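Ferripyochelin binding protein (PDB 3R3R) binds zinc and, as a member of the gamma-class carbonic anhydrase family, may act as a carbonic anhydrase-like enzyme. Local coordinates at residues H70-S75 with M97-T102; D51-A56 with G81-I86; D89-H94 with R106-M111; V125-G130 with K137-G142. All blocks are in the same frame, centred on the assembly; numbering follows the deposited sequence.

Contact 1: H70-S75 with M97-T102; sequences HVTHKS and MLHGCT. With ZN (zinc ion), chain B.
The His99 imidazole lies with one face over the backbone of His70 and Val71, the His70 carbonyl carbon sitting beneath the ring centre. The two histidine side chains run alongside each other. Each has CG anti to its backbone N (chi1 -165° and -152°), and their planes are turned 78° apart. His70 ND1 and His99 NE2 are thereby brought to 3.3 Å, a spacing set by the zinc ion they share: zinc is 2.1 Å from His70 ND1 and 2.0 Å from His99 NE2. Three waters complete the five ligands. Each imidazole uses its second nitrogen to hold a carboxylate, His70 NE2 that of Asp51 and His99 ND1 that of Asp117. Thr72 OG1, at the His99 ring edge 3.5 Å from CE1, hydrogen-bonds the same Asp117; Asp51 and Asp117 should each fix the rotation of its own ring. At His70 and His99 the backbones pair in parallel: His70 N donates to Leu98 O at 3.0 Å, and Gly100 N returns a bond to His70 O. Two histidines on adjacent coils of a left-handed beta-helix, bridged by zinc, are characteristic of the gamma-class carbonic anhydrase site, to which a neighbouring subunit gives a third in the trimeric relatives.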
loop_
_atom_site.group_PDB
_atom_site.type_symbol
_atom_site.label_atom_id
_atom_site.label_comp_id
_atom_site.label_asym_id
_atom_site.label_seq_id
_atom_site.Cartn_x
_atom_site.Cartn_y
_atom_site.Cartn_z
ATOM N N HIS A 70 5.005 6.918 -0.990
ATOM C CA HIS A 70 5.315 8.075 -1.818
ATOM C C HIS A 70 5.675 7.613 -3.240
ATOM O O HIS A 70 5.525 6.436 -3.581
ATOM C CB HIS A 70 6.403 8.941 -1.157
ATOM C CG HIS A 70 6.529 10.316 -1.745
ATOM N ND1 HIS A 70 7.740 10.881 -2.088
ATOM C CD2 HIS A 70 5.582 11.233 -2.067
ATOM C CE1 HIS A 70 7.534 12.089 -2.585
ATOM N NE2 HIS A 70 6.235 12.327 -2.582
ATOM N N VAL A 71 6.101 8.570 -4.062
ATOM C CA VAL A 71 6.142 8.439 -5.511
ATOM C C VAL A 71 7.272 9.318 -6.052
ATOM O O VAL A 71 7.741 10.225 -5.350
ATOM C CB VAL A 71 4.808 8.920 -6.127
ATOM C CG1 VAL A 71 3.686 7.919 -5.838
ATOM C CG2 VAL A 71 4.431 10.335 -5.632
ATOM N N THR A 72 7.703 9.063 -7.289
ATOM C CA THR A 72 8.726 9.883 -7.930
ATOM C C THR A 72 8.090 10.823 -8.954
ATOM O O THR A 72 7.182 10.446 -9.712
ATOM C CB THR A 72 9.826 8.991 -8.567
ATOM O OG1 THR A 72 10.554 8.363 -7.504
ATOM C CG2 THR A 72 10.822 9.803 -9.396
ATOM N N HIS A 73 8.571 12.058 -8.952
ATOM C CA HIS A 73 8.067 13.118 -9.816
ATOM C C HIS A 73 8.353 12.876 -11.289
ATOM O O HIS A 73 9.201 12.047 -11.668
ATOM C CB HIS A 73 8.670 14.456 -9.364
ATOM C CG HIS A 73 10.093 14.665 -9.788
ATOM N ND1 HIS A 73 11.150 13.996 -9.204
ATOM C CD2 HIS A 73 10.634 15.488 -10.719
ATOM C CE1 HIS A 73 12.280 14.395 -9.763
ATOM N NE2 HIS A 73 11.993 15.287 -10.694
ATOM N N LYS A 74 7.657 13.649 -12.114
ATOM C CA LYS A 74 7.747 13.555 -13.563
ATOM C C LYS A 74 8.792 14.544 -14.043
ATOM O O LYS A 74 8.794 15.705 -13.624
ATOM C CB LYS A 74 6.381 13.881 -14.162
ATOM C CG LYS A 74 5.316 12.897 -13.733
ATOM C CD LYS A 74 3.929 13.479 -13.993
ATOM C CE LYS A 74 2.843 12.534 -13.484
ATOM N NZ LYS A 74 1.480 13.123 -13.573
ATOM N N SER A 75 9.671 14.097 -14.932
ATOM C CA SER A 75 10.734 14.961 -15.435
ATOM C C SER A 75 11.166 14.472 -16.811
ATOM O O SER A 75 10.691 13.447 -17.300
ATOM C CB SER A 75 11.929 14.936 -14.481
ATOM O OG SER A 75 12.568 13.678 -14.536
ATOM N N MET A 97 7.638 0.812 3.794
ATOM C CA MET A 97 7.962 1.927 2.915
ATOM C C MET A 97 7.692 1.507 1.479
ATOM O O MET A 97 8.370 0.595 0.974
ATOM C CB MET A 97 9.462 2.209 3.068
ATOM C CG MET A 97 9.993 3.342 2.204
ATOM S SD MET A 97 9.408 4.955 2.730
ATOM C CE MET A 97 8.537 5.509 1.264
ATOM N N LEU A 98 6.718 2.140 0.825
ATOM C CA LEU A 98 6.434 1.863 -0.595
ATOM C C LEU A 98 6.723 3.110 -1.380
ATOM O O LEU A 98 6.216 4.184 -1.030
ATOM C CB LEU A 98 4.962 1.492 -0.811
ATOM C CG LEU A 98 4.463 0.228 -0.097
ATOM C CD1 LEU A 98 2.985 -0.012 -0.448
ATOM C CD2 LEU A 98 5.316 -0.984 -0.404
ATOM N N HIS A 99 7.504 2.990 -2.443
ATOM C CA HIS A 99 7.877 4.167 -3.212
ATOM C C HIS A 99 7.794 3.856 -4.697
ATOM O O HIS A 99 8.620 3.111 -5.221
ATOM C CB HIS A 99 9.295 4.643 -2.867
ATOM C CG HIS A 99 9.489 6.119 -3.059
ATOM N ND1 HIS A 99 9.745 6.694 -4.285
ATOM C CD2 HIS A 99 9.395 7.145 -2.178
ATOM C CE1 HIS A 99 9.824 8.007 -4.139
ATOM N NE2 HIS A 99 9.639 8.307 -2.865
ATOM N N GLY A 100 6.800 4.416 -5.386
ATOM C CA GLY A 100 6.765 4.388 -6.837
ATOM C C GLY A 100 6.730 3.015 -7.479
ATOM O O GLY A 100 7.197 2.849 -8.603
ATOM N N CYS A 101 6.138 2.040 -6.800
ATOM C CA CYS A 101 6.138 0.659 -7.264
ATOM C C CYS A 101 4.737 0.229 -7.702
ATOM O O CYS A 101 3.765 0.990 -7.550
ATOM C CB CYS A 101 6.684 -0.258 -6.168
ATOM S SG CYS A 101 5.804 -0.118 -4.579
ATOM N N THR A 102 4.652 -0.977 -8.260
ATOM C CA THR A 102 3.380 -1.563 -8.658
ATOM C C THR A 102 3.217 -2.876 -7.921
ATOM O O THR A 102 4.111 -3.731 -7.959
ATOM C CB THR A 102 3.358 -1.826 -10.169
ATOM O OG1 THR A 102 3.531 -0.583 -10.839
ATOM C CG2 THR A 102 2.031 -2.458 -10.627
HETATM ZN ZN ZN B . 9.720 10.125 -1.997
HETATM O O HOH W 1 10.220 10.846 -4.121
HETATM O O HOH W 2 10.766 11.813 -2.066
HETATM O O HOH W 3 11.942 9.516 -2.252
#

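Contact 2: D51-A56 with G81-I86; sequences DVNYVA and GNPLII
Tyr54 lays its phenol ring across Pro83, where strands 54-56 and 84-86 run parallel on successive coils of the left-handed beta-helix, their directions only 4° apart. From CB the side chain rises with CG between the backbone N and the carbonyl carbon (chi1 73°), which turns the ring over the neighbouring coil. CG and CD2 pass Pro83 CB more loosely; CE2 comes closest, 3.5 Å from Pro83 CB, and like CZ it also meets Pro83 CG. The result is a CH-pi contact, with Pro83 CB 3.7 Å from the Tyr54 ring centroid and 18° off the normal. On the other side of the ring CE1 touches Ile85 CG1, and at the tip OH reaches Ile85 CD1 at 3.5 Å. Arg35, one coil earlier, makes a cation-pi contact with the same ring. Val55 and Leu84 lie side by side among buried residues, Val55 CG1 against Leu84 CD2 at 3.9 Å, and Leu84 goes on to touch Leu69 and Leu98 of the beta-helix interior. Three backbone bonds tie the strands: Leu84 N to Tyr54 O, Ala56 N to Leu84 O, and Ile86 N to Ala56 O. At the corner before the strand, Asn53 runs alongside Pro83, and its ND2 bonds the carbonyls of Thr72 and His80. Asn53 OD1 accepts Tyr54 N at 3.0 Å, on a lone pair in the amide plane, and stands 3.5 Å from Pro83 CB.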
loop_
_atom_site.group_PDB
_atom_site.type_symbol
_atom_site.label_atom_id
_atom_site.label_comp_id
_atom_site.label_asym_id
_atom_site.label_seq_id
_atom_site.Cartn_x
_atom_site.Cartn_y
_atom_site.Cartn_z
ATOM N N ASP A 51 1.522 13.698 -4.189
ATOM C CA ASP A 51 1.660 15.062 -4.684
ATOM C C ASP A 51 2.317 15.166 -6.054
ATOM O O ASP A 51 1.683 15.618 -7.000
ATOM C CB ASP A 51 2.349 15.974 -3.636
ATOM C CG ASP A 51 3.647 15.387 -3.041
ATOM O OD1 ASP A 51 4.190 14.382 -3.515
ATOM O OD2 ASP A 51 4.116 15.995 -2.070
ATOM N N VAL A 52 3.537 14.677 -6.181
ATOM C CA VAL A 52 4.274 14.743 -7.437
ATOM C C VAL A 52 3.899 13.605 -8.385
ATOM O O VAL A 52 4.337 13.562 -9.514
ATOM C CB VAL A 52 5.794 14.820 -7.211
ATOM C CG1 VAL A 52 6.123 16.020 -6.375
ATOM C CG2 VAL A 52 6.315 13.546 -6.552
ATOM N N ASN A 53 3.093 12.676 -7.889
ATOM C CA ASN A 53 2.523 11.632 -8.733
ATOM C C ASN A 53 1.350 11.012 -7.974
ATOM O O ASN A 53 1.158 11.318 -6.794
ATOM C CB ASN A 53 3.575 10.596 -9.115
ATOM C CG ASN A 53 3.460 10.165 -10.552
ATOM O OD1 ASN A 53 2.356 9.926 -11.058
ATOM N ND2 ASN A 53 4.599 10.048 -11.222
ATOM N N TYR A 54 0.552 10.184 -8.644
ATOM C CA TYR A 54 -0.635 9.636 -7.997
ATOM C C TYR A 54 -0.354 8.336 -7.261
ATOM O O TYR A 54 0.643 7.633 -7.526
ATOM C CB TYR A 54 -1.783 9.441 -8.996
ATOM C CG TYR A 54 -1.625 8.288 -9.957
ATOM C CD1 TYR A 54 -2.116 7.034 -9.636
ATOM C CD2 TYR A 54 -1.003 8.454 -11.195
ATOM C CE1 TYR A 54 -1.999 5.971 -10.503
ATOM C CE2 TYR A 54 -0.875 7.379 -12.087
ATOM C CZ TYR A 54 -1.380 6.137 -11.720
ATOM O OH TYR A 54 -1.281 5.050 -12.557
ATOM N N VAL A 55 -1.265 8.027 -6.336
ATOM C CA VAL A 55 -1.297 6.770 -5.599
ATOM C C VAL A 55 -2.686 6.167 -5.791
ATOM O O VAL A 55 -3.685 6.841 -5.541
ATOM C CB VAL A 55 -1.044 7.008 -4.097
ATOM C CG1 VAL A 55 -1.128 5.688 -3.347
ATOM C CG2 VAL A 55 0.314 7.673 -3.874
ATOM N N ALA A 56 -2.750 4.926 -6.277
ATOM C CA ALA A 56 -4.033 4.236 -6.469
ATOM C C ALA A 56 -4.013 2.961 -5.653
ATOM O O ALA A 56 -3.084 2.157 -5.793
ATOM C CB ALA A 56 -4.291 3.931 -7.957
ATOM N N GLY A 81 7.180 9.712 -14.433
ATOM C CA GLY A 81 7.572 9.545 -13.043
ATOM C C GLY A 81 7.346 8.100 -12.608
ATOM O O GLY A 81 7.345 7.178 -13.427
ATOM N N ASN A 82 7.179 7.893 -11.305
ATOM C CA ASN A 82 6.835 6.571 -10.765
ATOM C C ASN A 82 5.670 6.722 -9.813
ATOM O O ASN A 82 5.865 7.075 -8.652
ATOM C CB ASN A 82 8.024 5.901 -10.074
ATOM C CG ASN A 82 9.190 5.692 -11.021
ATOM O OD1 ASN A 82 9.276 4.661 -11.702
ATOM N ND2 ASN A 82 10.088 6.649 -11.072
ATOM N N PRO A 83 4.450 6.480 -10.309
ATOM C CA PRO A 83 3.291 6.505 -9.416
ATOM C C PRO A 83 3.299 5.231 -8.573
ATOM O O PRO A 83 4.108 4.326 -8.808
ATOM C CB PRO A 83 2.103 6.496 -10.391
ATOM C CG PRO A 83 2.631 5.711 -11.575
ATOM C CD PRO A 83 4.092 6.101 -11.692
ATOM N N LEU A 84 2.395 5.165 -7.606
ATOM C CA LEU A 84 2.293 4.012 -6.734
ATOM C C LEU A 84 0.954 3.349 -6.997
ATOM O O LEU A 84 -0.101 3.969 -6.779
ATOM C CB LEU A 84 2.399 4.472 -5.279
ATOM C CG LEU A 84 2.207 3.384 -4.213
ATOM C CD1 LEU A 84 3.185 2.217 -4.383
ATOM C CD2 LEU A 84 2.375 4.026 -2.839
ATOM N N ILE A 85 0.997 2.103 -7.461
ATOM C CA ILE A 85 -0.208 1.390 -7.861
ATOM C C ILE A 85 -0.282 0.129 -7.032
ATOM O O ILE A 85 0.650 -0.668 -7.056
ATOM C CB ILE A 85 -0.148 1.026 -9.352
ATOM C CG1 ILE A 85 -0.109 2.299 -10.207
ATOM C CG2 ILE A 85 -1.345 0.138 -9.724
ATOM C CD1 ILE A 85 0.336 2.087 -11.667
ATOM N N ILE A 86 -1.370 -0.036 -6.287
ATOM C CA ILE A 86 -1.531 -1.182 -5.397
ATOM C C ILE A 86 -2.883 -1.815 -5.709
ATOM O O ILE A 86 -3.891 -1.110 -5.804
ATOM C CB ILE A 86 -1.482 -0.761 -3.902
ATOM C CG1 ILE A 86 -0.186 -0.010 -3.583
ATOM C CG2 ILE A 86 -1.687 -1.973 -2.962
ATOM C CD1 ILE A 86 -0.170 0.585 -2.193
#

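Contact 3: D89-H94 with R106-M111; sequences DVTVGH and RVLVGM
Backbone hydrogen bonds carry the pairing of Thr91 and Val92 with Leu108 and Val109. Thr91 N donates to Val107 O at 2.9 Å; Thr91 O takes Val109 N in a nearly straight bond of 2.8 Å and 173°; Gly93 N closes the set on Val109 O. CA-H...O contacts run beside them, such as Arg106 CA to Asp89 O at 3.3 Å. This is parallel stacking of equivalent strands on consecutive coils of the left-handed beta-helix, in the sheet facing the C-terminal helix 158-182. On the side away from that helix, Val90 CG1 makes a methyl-to-carbonyl contact with Val107 O at 3.4 Å, and Val90 CG2 fits loosely against Val107 CB, an apolar pair. On the helix side Thr91 OG1 bonds Ser167. At the corner the aliphatic parts of Asp89 and Arg106 touch, CB to CG at 3.9 Å. The Arg106 chain, bent at chi3 (-54°), brings NH1 to water 4, which lies in the guanidinium plane and donates to Asp89 OD2, linking the charged ends; Asp89 also pairs with Arg60, and Arg106 with Asp124. At the far corner the Met111 sulfur stands at the edge of the His94 ring, SD 5.4 Å from its centroid, while His94 ND1 is bonded to Asp65.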
loop_
_atom_site.group_PDB
_atom_site.type_symbol
_atom_site.label_atom_id
_atom_site.label_comp_id
_atom_site.label_asym_id
_atom_site.label_seq_id
_atom_site.Cartn_x
_atom_site.Cartn_y
_atom_site.Cartn_z
ATOM N N ASP A 89 -7.142 -6.605 -2.244
ATOM C CA ASP A 89 -6.869 -7.647 -1.242
ATOM C C ASP A 89 -5.388 -7.721 -0.894
ATOM O O ASP A 89 -4.842 -8.807 -0.675
ATOM C CB ASP A 89 -7.383 -9.015 -1.722
ATOM C CG ASP A 89 -8.881 -9.016 -1.964
ATOM O OD1 ASP A 89 -9.645 -8.723 -1.016
ATOM O OD2 ASP A 89 -9.294 -9.239 -3.114
ATOM N N VAL A 90 -4.745 -6.555 -0.863
ATOM C CA VAL A 90 -3.330 -6.465 -0.512
ATOM C C VAL A 90 -3.194 -6.156 0.972
ATOM O O VAL A 90 -3.955 -5.346 1.512
ATOM C CB VAL A 90 -2.606 -5.387 -1.369
ATOM C CG1 VAL A 90 -1.194 -5.124 -0.868
ATOM C CG2 VAL A 90 -2.575 -5.823 -2.831
ATOM N N THR A 91 -2.215 -6.794 1.613
ATOM C CA THR A 91 -1.851 -6.503 2.987
ATOM C C THR A 91 -0.495 -5.827 3.010
ATOM O O THR A 91 0.527 -6.464 2.751
ATOM C CB THR A 91 -1.835 -7.818 3.805
ATOM O OG1 THR A 91 -3.152 -8.390 3.798
ATOM C CG2 THR A 91 -1.416 -7.578 5.255
ATOM N N VAL A 92 -0.498 -4.517 3.241
ATOM C CA VAL A 92 0.744 -3.775 3.433
ATOM C C VAL A 92 1.025 -3.719 4.934
ATOM O O VAL A 92 0.312 -3.058 5.683
ATOM C CB VAL A 92 0.677 -2.369 2.787
ATOM C CG1 VAL A 92 1.938 -1.556 3.105
ATOM C CG2 VAL A 92 0.448 -2.502 1.272
ATOM N N GLY A 93 2.062 -4.440 5.354
ATOM C CA GLY A 93 2.354 -4.608 6.760
ATOM C C GLY A 93 2.751 -3.339 7.479
ATOM O O GLY A 93 3.022 -2.294 6.872
ATOM N N HIS A 94 2.855 -3.448 8.797
ATOM C CA HIS A 94 3.197 -2.286 9.605
ATOM C C HIS A 94 4.537 -1.718 9.163
ATOM O O HIS A 94 5.465 -2.469 8.840
ATOM C CB HIS A 94 3.346 -2.680 11.085
ATOM C CG HIS A 94 2.231 -3.525 11.639
ATOM N ND1 HIS A 94 1.020 -2.993 12.033
ATOM C CD2 HIS A 94 2.170 -4.852 11.930
ATOM C CE1 HIS A 94 0.251 -3.965 12.505
ATOM N NE2 HIS A 94 0.929 -5.100 12.457
ATOM N N ARG A 106 -3.686 -9.525 -3.924
ATOM C CA ARG A 106 -3.385 -10.633 -2.991
ATOM C C ARG A 106 -1.866 -10.753 -2.784
ATOM O O ARG A 106 -1.244 -11.787 -3.032
ATOM C CB ARG A 106 -3.997 -11.966 -3.461
ATOM C CG ARG A 106 -5.517 -11.889 -3.652
ATOM C CD ARG A 106 -6.067 -13.201 -4.217
ATOM N NE ARG A 106 -5.361 -13.573 -5.436
ATOM C CZ ARG A 106 -5.608 -13.062 -6.638
ATOM N NH1 ARG A 106 -6.591 -12.182 -6.811
ATOM N NH2 ARG A 106 -4.873 -13.442 -7.671
ATOM N N VAL A 107 -1.276 -9.652 -2.341
ATOM C CA VAL A 107 0.139 -9.616 -1.987
ATOM C C VAL A 107 0.226 -9.240 -0.523
ATOM O O VAL A 107 -0.514 -8.362 -0.058
ATOM C CB VAL A 107 0.888 -8.565 -2.841
ATOM C CG1 VAL A 107 2.323 -8.337 -2.339
ATOM C CG2 VAL A 107 0.874 -8.994 -4.303
ATOM N N LEU A 108 1.100 -9.920 0.206
ATOM C CA LEU A 108 1.394 -9.548 1.589
ATOM C C LEU A 108 2.825 -9.005 1.605
ATOM O O LEU A 108 3.772 -9.702 1.328
ATOM C CB LEU A 108 1.247 -10.769 2.499
ATOM C CG LEU A 108 1.716 -10.624 3.952
ATOM C CD1 LEU A 108 0.970 -9.554 4.593
ATOM C CD2 LEU A 108 1.532 -11.927 4.695
ATOM N N VAL A 109 2.940 -7.745 2.023
ATOM C CA VAL A 109 4.241 -7.101 2.166
ATOM C C VAL A 109 4.600 -7.105 3.654
ATOM O O VAL A 109 3.971 -6.400 4.454
ATOM C CB VAL A 109 4.255 -5.662 1.632
ATOM C CG1 VAL A 109 5.685 -5.088 1.686
ATOM C CG2 VAL A 109 3.722 -5.598 0.183
ATOM N N GLY A 110 5.573 -7.929 4.029
ATOM C CA GLY A 110 5.887 -8.096 5.439
ATOM C C GLY A 110 6.315 -6.805 6.117
ATOM O O GLY A 110 6.976 -5.950 5.514
ATOM N N MET A 111 5.956 -6.684 7.386
ATOM C CA MET A 111 6.207 -5.482 8.153
ATOM C C MET A 111 7.676 -5.056 8.071
ATOM O O MET A 111 8.587 -5.896 8.061
ATOM C CB MET A 111 5.772 -5.692 9.620
ATOM C CG MET A 111 6.586 -6.709 10.391
ATOM S SD MET A 111 5.781 -7.112 11.976
ATOM C CE MET A 111 4.760 -8.492 11.474
HETATM O O HOH W 4 -8.425 -10.578 -5.105
#

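Contact 4: V125-G130 with K137-G142; sequences VMIGAG and KRLESG
With CG1 anti to the carbonyl carbon (chi1 -61°) and the chain then extended through chi2, 164°, Ile127 brings CD1 against Leu139. Leu139 has its own CG anti to its carbonyl carbon (chi1 -59°), and the two side chains cross at about a right angle. They meet through branch ends: Leu139 CD1 lies 4.0 Å from Ile127 CD1 and 4.1 Å from Ile127 CG1. Val125 works differently, presenting one methyl to backbone instead of to a side chain. Its CG2 sits 3.5 Å from Glu140 O and 3.8 Å from Ser141 CA, against the turn that follows strand 138-139. No hydrogen bond joins the two segments, so apolar packing carries the contact, two strands from different faces of the prism meeting across its interior. The polar atoms of the turn are held from elsewhere: Glu140 O accepts from the Tyr145 hydroxyl, Ser141 OG is bonded to Asp123 O, and Ser141 N to Glu122. The contact lies near the C-terminal end of the left-handed beta-helix, away from the zinc. Tyr145 of strand 143-146 packs on both Val125 and Leu139, and Ile121 of strand 120-121 lies against Ile127.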
loop_
_atom_site.group_PDB
_atom_site.type_symbol
_atom_site.label_atom_id
_atom_site.label_comp_id
_atom_site.label_asym_id
_atom_site.label_seq_id
_atom_site.Cartn_x
_atom_site.Cartn_y
_atom_site.Cartn_z
ATOM N N VAL A 125 1.828 -13.035 -3.962
ATOM C CA VAL A 125 3.224 -13.022 -3.548
ATOM C C VAL A 125 3.290 -12.680 -2.072
ATOM O O VAL A 125 2.489 -11.868 -1.571
ATOM C CB VAL A 125 4.030 -11.974 -4.356
ATOM C CG1 VAL A 125 5.413 -11.702 -3.740
ATOM C CG2 VAL A 125 4.185 -12.443 -5.795
ATOM N N MET A 126 4.228 -13.317 -1.364
ATOM C CA MET A 126 4.515 -12.920 0.010
ATOM C C MET A 126 5.938 -12.440 0.116
ATOM O O MET A 126 6.862 -13.068 -0.417
ATOM C CB MET A 126 4.336 -14.094 0.964
ATOM C CG MET A 126 4.519 -13.773 2.436
ATOM S SD MET A 126 4.179 -15.273 3.396
ATOM C CE MET A 126 2.850 -15.982 2.432
ATOM N N ILE A 127 6.115 -11.324 0.812
ATOM C CA ILE A 127 7.442 -10.765 1.087
ATOM C C ILE A 127 7.658 -10.827 2.595
ATOM O O ILE A 127 6.831 -10.368 3.341
ATOM C CB ILE A 127 7.517 -9.314 0.585
ATOM C CG1 ILE A 127 7.289 -9.288 -0.943
ATOM C CG2 ILE A 127 8.846 -8.643 0.985
ATOM C CD1 ILE A 127 6.971 -7.960 -1.491
ATOM N N GLY A 128 8.771 -11.413 3.015
ATOM C CA GLY A 128 9.062 -11.533 4.435
ATOM C C GLY A 128 9.295 -10.179 5.094
ATOM O O GLY A 128 9.687 -9.211 4.453
ATOM N N ALA A 129 9.103 -10.125 6.406
ATOM C CA ALA A 129 9.382 -8.919 7.179
ATOM C C ALA A 129 10.812 -8.437 6.954
ATOM O O ALA A 129 11.740 -9.235 6.806
ATOM C CB ALA A 129 9.154 -9.195 8.652
ATOM N N GLY A 130 10.995 -7.122 6.956
ATOM C CA GLY A 130 12.328 -6.543 6.900
ATOM C C GLY A 130 13.036 -6.686 5.562
ATOM O O GLY A 130 14.259 -6.557 5.502
ATOM N N LYS A 137 12.833 -4.186 -9.838
ATOM C CA LYS A 137 12.799 -5.635 -9.639
ATOM C C LYS A 137 11.390 -6.190 -9.846
ATOM O O LYS A 137 10.434 -5.658 -9.288
ATOM C CB LYS A 137 13.248 -5.955 -8.215
ATOM C CG LYS A 137 13.243 -7.416 -7.806
ATOM C CD LYS A 137 14.410 -8.177 -8.364
ATOM C CE LYS A 137 14.435 -9.583 -7.756
ATOM N NZ LYS A 137 15.602 -10.373 -8.230
ATOM N N ARG A 138 11.269 -7.255 -10.637
ATOM C CA ARG A 138 9.998 -7.947 -10.827
ATOM C C ARG A 138 9.968 -9.184 -9.931
ATOM O O ARG A 138 10.896 -9.995 -9.980
ATOM C CB ARG A 138 9.815 -8.352 -12.298
ATOM C CG ARG A 138 8.567 -9.192 -12.540
ATOM C CD ARG A 138 8.383 -9.517 -14.013
ATOM N NE ARG A 138 7.924 -8.347 -14.757
ATOM C CZ ARG A 138 6.652 -7.966 -14.862
ATOM N NH1 ARG A 138 5.685 -8.661 -14.269
ATOM N NH2 ARG A 138 6.347 -6.876 -15.555
ATOM N N LEU A 139 8.912 -9.330 -9.129
ATOM C CA LEU A 139 8.728 -10.506 -8.282
ATOM C C LEU A 139 7.635 -11.376 -8.883
ATOM O O LEU A 139 6.481 -10.967 -9.000
ATOM C CB LEU A 139 8.334 -10.114 -6.860
ATOM C CG LEU A 139 9.337 -9.216 -6.133
ATOM C CD1 LEU A 139 9.110 -9.252 -4.634
ATOM C CD2 LEU A 139 10.772 -9.592 -6.457
ATOM N N GLU A 140 8.025 -12.581 -9.261
ATOM C CA GLU A 140 7.176 -13.553 -9.929
ATOM C C GLU A 140 6.043 -14.056 -9.026
ATOM O O GLU A 140 6.264 -14.397 -7.857
ATOM C CB GLU A 140 8.093 -14.728 -10.326
ATOM C CG GLU A 140 7.495 -15.858 -11.070
ATOM C CD GLU A 140 8.539 -16.863 -11.585
ATOM O OE1 GLU A 140 9.714 -16.906 -11.128
ATOM O OE2 GLU A 140 8.152 -17.647 -12.455
ATOM N N SER A 141 4.854 -14.180 -9.607
ATOM C CA SER A 141 3.667 -14.638 -8.897
ATOM C C SER A 141 3.846 -16.013 -8.251
ATOM O O SER A 141 4.431 -16.916 -8.857
ATOM C CB SER A 141 2.488 -14.672 -9.873
ATOM O OG SER A 141 1.336 -15.150 -9.225
ATOM N N GLY A 142 3.351 -16.172 -7.022
ATOM C CA GLY A 142 3.262 -17.482 -6.402
ATOM C C GLY A 142 4.441 -17.924 -5.559
ATOM O O GLY A 142 4.530 -19.095 -5.201
#

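How the contacts relate
All four contacts belong to one left-handed beta-helix, but they sample different directions in it. Contacts 1, 2 and 3 pair strands on successive coils, one on each of the three faces, whereas contact 4 joins two faces across the interior. Contacts 2, 3 and 4 are largely buried; contact 1 is only partly so. Contact 1 adds metal coordination to its backbone bonds, contacts 2 and 3 combine backbone bonds with side-chain packing, and contact 4 has packing alone. Contacts 1 and 2 touch through Thr72 with Asn82 and Cys101 with Ile85, which ties the zinc loop to the next face. Contacts 3 and 4 share a sheet, strand 125-127 lying next to strand 107-109.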